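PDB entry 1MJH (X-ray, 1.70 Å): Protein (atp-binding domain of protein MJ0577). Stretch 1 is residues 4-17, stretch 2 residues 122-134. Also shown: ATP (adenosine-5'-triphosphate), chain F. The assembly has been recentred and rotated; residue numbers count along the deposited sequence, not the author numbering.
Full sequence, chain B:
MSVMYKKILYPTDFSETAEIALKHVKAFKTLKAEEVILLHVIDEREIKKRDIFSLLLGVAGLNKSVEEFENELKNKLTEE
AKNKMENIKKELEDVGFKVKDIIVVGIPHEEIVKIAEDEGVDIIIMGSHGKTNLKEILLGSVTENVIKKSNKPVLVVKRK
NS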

# COMPACT_ATOMS: atom_id res chain seq x y z
N MET B 4 2.12 -14.09 -4.63
CA MET B 4 2.57 -14.75 -3.41
C MET B 4 3.54 -13.76 -2.75
O MET B 4 4.30 -13.17 -3.51
CB MET B 4 3.32 -16.06 -3.74
CG MET B 4 3.71 -16.78 -2.44
SD MET B 4 4.13 -18.52 -2.69
CE MET B 4 5.59 -18.34 -3.71
N TYR B 5 3.46 -13.51 -1.46
CA TYR B 5 4.36 -12.53 -0.87
C TYR B 5 5.53 -13.27 -0.25
O TYR B 5 5.51 -13.62 0.93
CB TYR B 5 3.60 -11.72 0.19
CG TYR B 5 2.38 -11.00 -0.37
CD1 TYR B 5 2.44 -10.05 -1.37
CD2 TYR B 5 1.14 -11.39 0.15
CE1 TYR B 5 1.27 -9.46 -1.85
CE2 TYR B 5 -0.02 -10.80 -0.32
CZ TYR B 5 0.06 -9.84 -1.31
OH TYR B 5 -1.09 -9.26 -1.79
N LYS B 6 6.45 -13.75 -1.09
CA LYS B 6 7.62 -14.47 -0.60
C LYS B 6 8.76 -13.54 -0.24
O LYS B 6 9.44 -13.84 0.73
CB LYS B 6 8.08 -15.44 -1.73
CG LYS B 6 9.24 -16.31 -1.27
CD LYS B 6 9.45 -17.54 -2.14
CE LYS B 6 10.45 -18.48 -1.47
NZ LYS B 6 10.24 -19.90 -1.89
N LYS B 7 8.94 -12.45 -0.99
CA LYS B 7 10.06 -11.54 -0.74
C LYS B 7 9.56 -10.12 -0.57
O LYS B 7 8.78 -9.59 -1.40
CB LYS B 7 11.05 -11.64 -1.92
CG LYS B 7 12.35 -10.88 -1.64
CD LYS B 7 13.22 -10.89 -2.91
CE LYS B 7 13.64 -12.33 -3.21
NZ LYS B 7 14.89 -12.25 -4.05
N ILE B 8 9.84 -9.52 0.59
CA ILE B 8 9.39 -8.16 0.92
C ILE B 8 10.54 -7.16 0.94
O ILE B 8 11.63 -7.46 1.50
CB ILE B 8 8.82 -8.22 2.37
CG1 ILE B 8 7.61 -9.13 2.41
CG2 ILE B 8 8.46 -6.83 2.89
CD1 ILE B 8 7.28 -9.65 3.83
N LEU B 9 10.29 -5.96 0.42
CA LEU B 9 11.28 -4.87 0.57
C LEU B 9 10.79 -4.01 1.74
O LEU B 9 9.64 -3.56 1.68
CB LEU B 9 11.46 -3.95 -0.64
CG LEU B 9 12.37 -2.72 -0.49
CD1 LEU B 9 13.81 -3.15 -0.14
CD2 LEU B 9 12.42 -1.86 -1.76
N TYR B 10 11.62 -3.78 2.77
CA TYR B 10 11.22 -2.96 3.89
C TYR B 10 12.27 -1.86 4.03
O TYR B 10 13.39 -2.10 4.54
CB TYR B 10 11.14 -3.77 5.21
CG TYR B 10 11.03 -2.93 6.45
CD1 TYR B 10 10.07 -1.91 6.53
CD2 TYR B 10 11.87 -3.13 7.54
CE1 TYR B 10 9.96 -1.14 7.66
CE2 TYR B 10 11.76 -2.35 8.68
CZ TYR B 10 10.81 -1.36 8.73
OH TYR B 10 10.68 -0.55 9.85
N PRO B 11 12.02 -0.72 3.44
CA PRO B 11 12.94 0.41 3.51
C PRO B 11 12.62 1.20 4.79
O PRO B 11 11.47 1.55 5.03
CB PRO B 11 12.57 1.24 2.29
CG PRO B 11 11.13 0.95 1.98
CD PRO B 11 10.81 -0.38 2.63
N THR B 12 13.65 1.41 5.60
CA THR B 12 13.41 2.14 6.85
C THR B 12 14.34 3.32 7.01
O THR B 12 15.52 3.25 6.62
CB THR B 12 13.61 1.17 8.07
OG1 THR B 12 13.43 1.99 9.23
CG2 THR B 12 15.00 0.58 8.13
N ASP B 13 13.83 4.43 7.54
CA ASP B 13 14.61 5.60 7.89
C ASP B 13 14.71 5.71 9.41
O ASP B 13 15.12 6.74 9.93
CB ASP B 13 13.92 6.87 7.32
CG ASP B 13 12.48 6.99 7.80
OD1 ASP B 13 12.02 6.08 8.54
OD2 ASP B 13 11.75 7.93 7.39
N PHE B 14 14.37 4.63 10.11
CA PHE B 14 14.41 4.56 11.58
C PHE B 14 13.44 5.53 12.23
O PHE B 14 13.58 5.82 13.45
CB PHE B 14 15.83 4.70 12.18
CG PHE B 14 16.85 3.92 11.36
CD1 PHE B 14 16.71 2.56 11.21
CD2 PHE B 14 17.87 4.57 10.71
CE1 PHE B 14 17.59 1.80 10.44
CE2 PHE B 14 18.77 3.84 9.92
CZ PHE B 14 18.61 2.47 9.82
N SER B 15 12.39 5.92 11.51
CA SER B 15 11.41 6.86 12.09
C SER B 15 10.32 6.13 12.86
O SER B 15 10.20 4.91 12.78
CB SER B 15 10.72 7.67 10.99
OG SER B 15 9.98 6.77 10.14
N GLU B 16 9.57 6.86 13.71
CA GLU B 16 8.47 6.21 14.41
C GLU B 16 7.50 5.54 13.44
O GLU B 16 6.95 4.47 13.73
CB GLU B 16 7.75 7.29 15.20
CG GLU B 16 6.37 7.07 15.75
CD GLU B 16 5.89 8.42 16.33
OE1 GLU B 16 6.38 8.61 17.47
OE2 GLU B 16 5.16 9.18 15.65
N THR B 17 7.17 6.24 12.33
CA THR B 17 6.21 5.60 11.40
C THR B 17 6.82 4.37 10.73
O THR B 17 6.13 3.36 10.59
CB THR B 17 5.80 6.62 10.30
OG1 THR B 17 5.22 7.79 10.97
CG2 THR B 17 4.64 6.05 9.52
N ASP B 122 8.10 -9.00 -4.10
CA ASP B 122 6.66 -9.13 -4.28
C ASP B 122 5.86 -7.94 -3.70
O ASP B 122 4.70 -7.78 -4.09
CB ASP B 122 6.21 -10.42 -3.60
CG ASP B 122 6.88 -11.66 -4.23
OD1 ASP B 122 6.60 -11.88 -5.43
OD2 ASP B 122 7.68 -12.39 -3.59
N ILE B 123 6.50 -7.14 -2.86
CA ILE B 123 5.73 -6.05 -2.22
C ILE B 123 6.74 -5.16 -1.52
O ILE B 123 7.81 -5.65 -1.11
CB ILE B 123 4.71 -6.63 -1.24
CG1 ILE B 123 3.91 -5.48 -0.60
CG2 ILE B 123 5.35 -7.50 -0.14
CD1 ILE B 123 2.70 -6.04 0.19
N ILE B 124 6.45 -3.88 -1.42
CA ILE B 124 7.23 -2.95 -0.63
C ILE B 124 6.35 -2.56 0.57
O ILE B 124 5.20 -2.18 0.31
CB ILE B 124 7.52 -1.66 -1.43
CG1 ILE B 124 8.28 -2.09 -2.75
CG2 ILE B 124 8.47 -0.84 -0.59
CD1 ILE B 124 8.59 -0.89 -3.59
N ILE B 125 6.83 -2.69 1.79
CA ILE B 125 6.00 -2.30 2.98
C ILE B 125 6.71 -1.09 3.63
O ILE B 125 7.87 -1.20 4.04
CB ILE B 125 5.90 -3.48 3.94
CG1 ILE B 125 5.09 -4.63 3.30
CG2 ILE B 125 5.16 -3.01 5.21
CD1 ILE B 125 4.93 -5.86 4.21
N MET B 126 6.06 0.07 3.71
CA MET B 126 6.78 1.30 4.16
C MET B 126 5.83 2.19 4.94
O MET B 126 4.61 2.02 4.81
CB MET B 126 7.49 2.03 2.96
CG MET B 126 6.45 2.64 1.95
SD MET B 126 7.21 3.07 0.26
CE MET B 126 8.48 4.19 0.89
N GLY B 127 6.41 3.19 5.65
CA GLY B 127 5.50 4.12 6.35
C GLY B 127 4.97 5.17 5.39
O GLY B 127 5.50 5.43 4.31
N SER B 128 3.86 5.84 5.84
CA SER B 128 3.35 6.99 5.09
C SER B 128 4.22 8.23 5.30
O SER B 128 4.24 9.15 4.46
CB SER B 128 1.93 7.33 5.53
OG SER B 128 1.93 7.69 6.92
N HIS B 129 4.91 8.31 6.45
CA HIS B 129 5.74 9.45 6.84
C HIS B 129 7.00 8.92 7.50
O HIS B 129 7.18 7.72 7.60
CB HIS B 129 4.99 10.37 7.88
CG HIS B 129 3.74 10.99 7.33
ND1 HIS B 129 2.55 10.34 7.09
CD2 HIS B 129 3.52 12.30 6.99
CE1 HIS B 129 1.67 11.20 6.60
NE2 HIS B 129 2.24 12.43 6.53
N GLY B 130 7.89 9.85 7.82
CA GLY B 130 9.24 9.45 8.18
C GLY B 130 9.84 10.41 9.20
O GLY B 130 9.12 10.74 10.13
N LYS B 131 11.12 10.73 9.01
CA LYS B 131 11.75 11.58 10.06
C LYS B 131 11.23 13.01 10.04
O LYS B 131 11.28 13.63 11.11
CB LYS B 131 13.26 11.54 9.84
CG LYS B 131 14.01 10.25 10.14
CD LYS B 131 13.99 10.00 11.67
CE LYS B 131 15.01 8.96 12.04
NZ LYS B 131 15.23 8.98 13.53
N THR B 132 10.71 13.58 8.94
CA THR B 132 10.15 14.92 9.02
C THR B 132 8.82 14.94 9.73
O THR B 132 8.58 15.64 10.73
CB THR B 132 9.99 15.48 7.58
OG1 THR B 132 11.27 15.32 6.92
CG2 THR B 132 9.57 16.94 7.50
N ASN B 133 7.89 14.07 9.24
CA ASN B 133 6.55 13.97 9.79
C ASN B 133 5.94 15.30 10.25
O ASN B 133 5.59 15.47 11.42
CB ASN B 133 6.49 12.86 10.86
CG ASN B 133 5.05 12.53 11.20
OD1 ASN B 133 4.10 12.83 10.46
ND2 ASN B 133 4.86 11.87 12.35
N LEU B 134 5.76 16.18 9.26
CA LEU B 134 5.05 17.46 9.53
C LEU B 134 3.56 17.21 9.45
O LEU B 134 3.00 16.60 8.54
CB LEU B 134 5.53 18.43 8.47
CG LEU B 134 5.20 19.91 8.67
CD1 LEU B 134 5.84 20.37 9.98
CD2 LEU B 134 5.74 20.72 7.49
PG ATP F . 9.87 14.10 3.69
O1G ATP F . 9.20 14.24 2.37
O2G ATP F . 11.05 13.32 3.53
O3G ATP F . 10.15 15.40 4.32
PB ATP F . 8.76 12.28 5.73
O1B ATP F . 7.74 12.60 6.75
O2B ATP F . 10.08 12.16 6.35
O3B ATP F . 8.72 13.37 4.59
PA ATP F . 9.10 9.87 4.01
O1A ATP F . 8.42 9.93 2.74
O2A ATP F . 10.50 10.10 4.02
O3A ATP F . 8.33 10.92 5.01
O5' ATP F . 8.92 8.56 4.86
C5' ATP F . 8.02 7.55 4.33
C4' ATP F . 8.68 6.18 4.46
O4' ATP F . 9.77 6.13 3.46
C3' ATP F . 9.38 5.86 5.76
O3' ATP F . 8.48 5.43 6.79
C2' ATP F . 10.35 4.75 5.29
O2' ATP F . 9.63 3.51 5.16
C1' ATP F . 10.79 5.31 3.91
N9 ATP F . 12.05 6.05 3.95
C8 ATP F . 12.26 7.38 4.04
N7 ATP F . 13.53 7.73 3.96
C5 ATP F . 14.17 6.58 3.87
C6 ATP F . 15.53 6.33 3.76
N6 ATP F . 16.42 7.32 3.78
N1 ATP F . 15.89 5.05 3.67
C2 ATP F . 14.97 4.04 3.63
N3 ATP F . 13.63 4.19 3.72
C4 ATP F . 13.35 5.50 3.86
O HOH W 1 3.67 -11.75 -6.26
O HOH W 2 12.73 10.16 6.62
O HOH W 3 15.84 6.66 15.04
O HOH W 4 7.03 10.59 13.84
O HOH W 5 7.43 9.16 11.62

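What holds the two strands in register? Parallel pairing does, through a short ladder of backbone bonds. Asp 122 N gives its hydrogen to Lys 7 O at 2.8 Å, Leu 9 N reaches Ile 123 O at 2.9 Å, and Ile 125 N returns to Leu 9 O at 2.9 Å. Leu 9 thus bonds to the residues before and after Ile 124, the usual parallel pattern, and the N-H...O angle of 174° from Leu 9 N to Ile 123 O is nearly straight and marks a well-aligned bond.

How is the beginning of the ladder secured? The carboxylate of Asp 122 turns back onto the first stretch, where its OD2 accepts from Lys 7 N at 2.9 Å and, weakly, from Lys 6 N at 3.1 Å. Since Asp 122 N also donates its hydrogen to Lys 7 O, backbone and side chain grip that residue together. Water 1 links Asp 122 OD1 to Met 4 N.

What joins the loops beyond the strands? Asp 13 OD2 takes a weak bond from Lys 131 N at 3.3 Å, and water 2 bridges the same two atoms over shorter distances, 2.6 Å from its O to Asp 13 OD2 and 2.9 Å to Lys 131 N. Asp 13 OD2 also lies 3.0 Å from Gly 130 CA, on the side where an ideal CB would come within 2.2 Å of Asp 13 OD2, a clash. Water 5 connects Thr 17 N to Gly 130 O, while water 3 ties Phe 14 O to Lys 131 NZ.

Where does apolar packing complete the contact? On one face of the sheet, Ile 8 CG1 meets Ile 123 CG2 at 3.8 Å; on the other, Leu 9 CD2 approaches Ile 124 CG2 at 4.2 Å. Pro 11 continues the packing, with its CG 3.9 Å from Met 126 CB. Farther along, Thr 17 CG2 sits 3.8 Å from Gly 127 CA, in space that a CB there would invade.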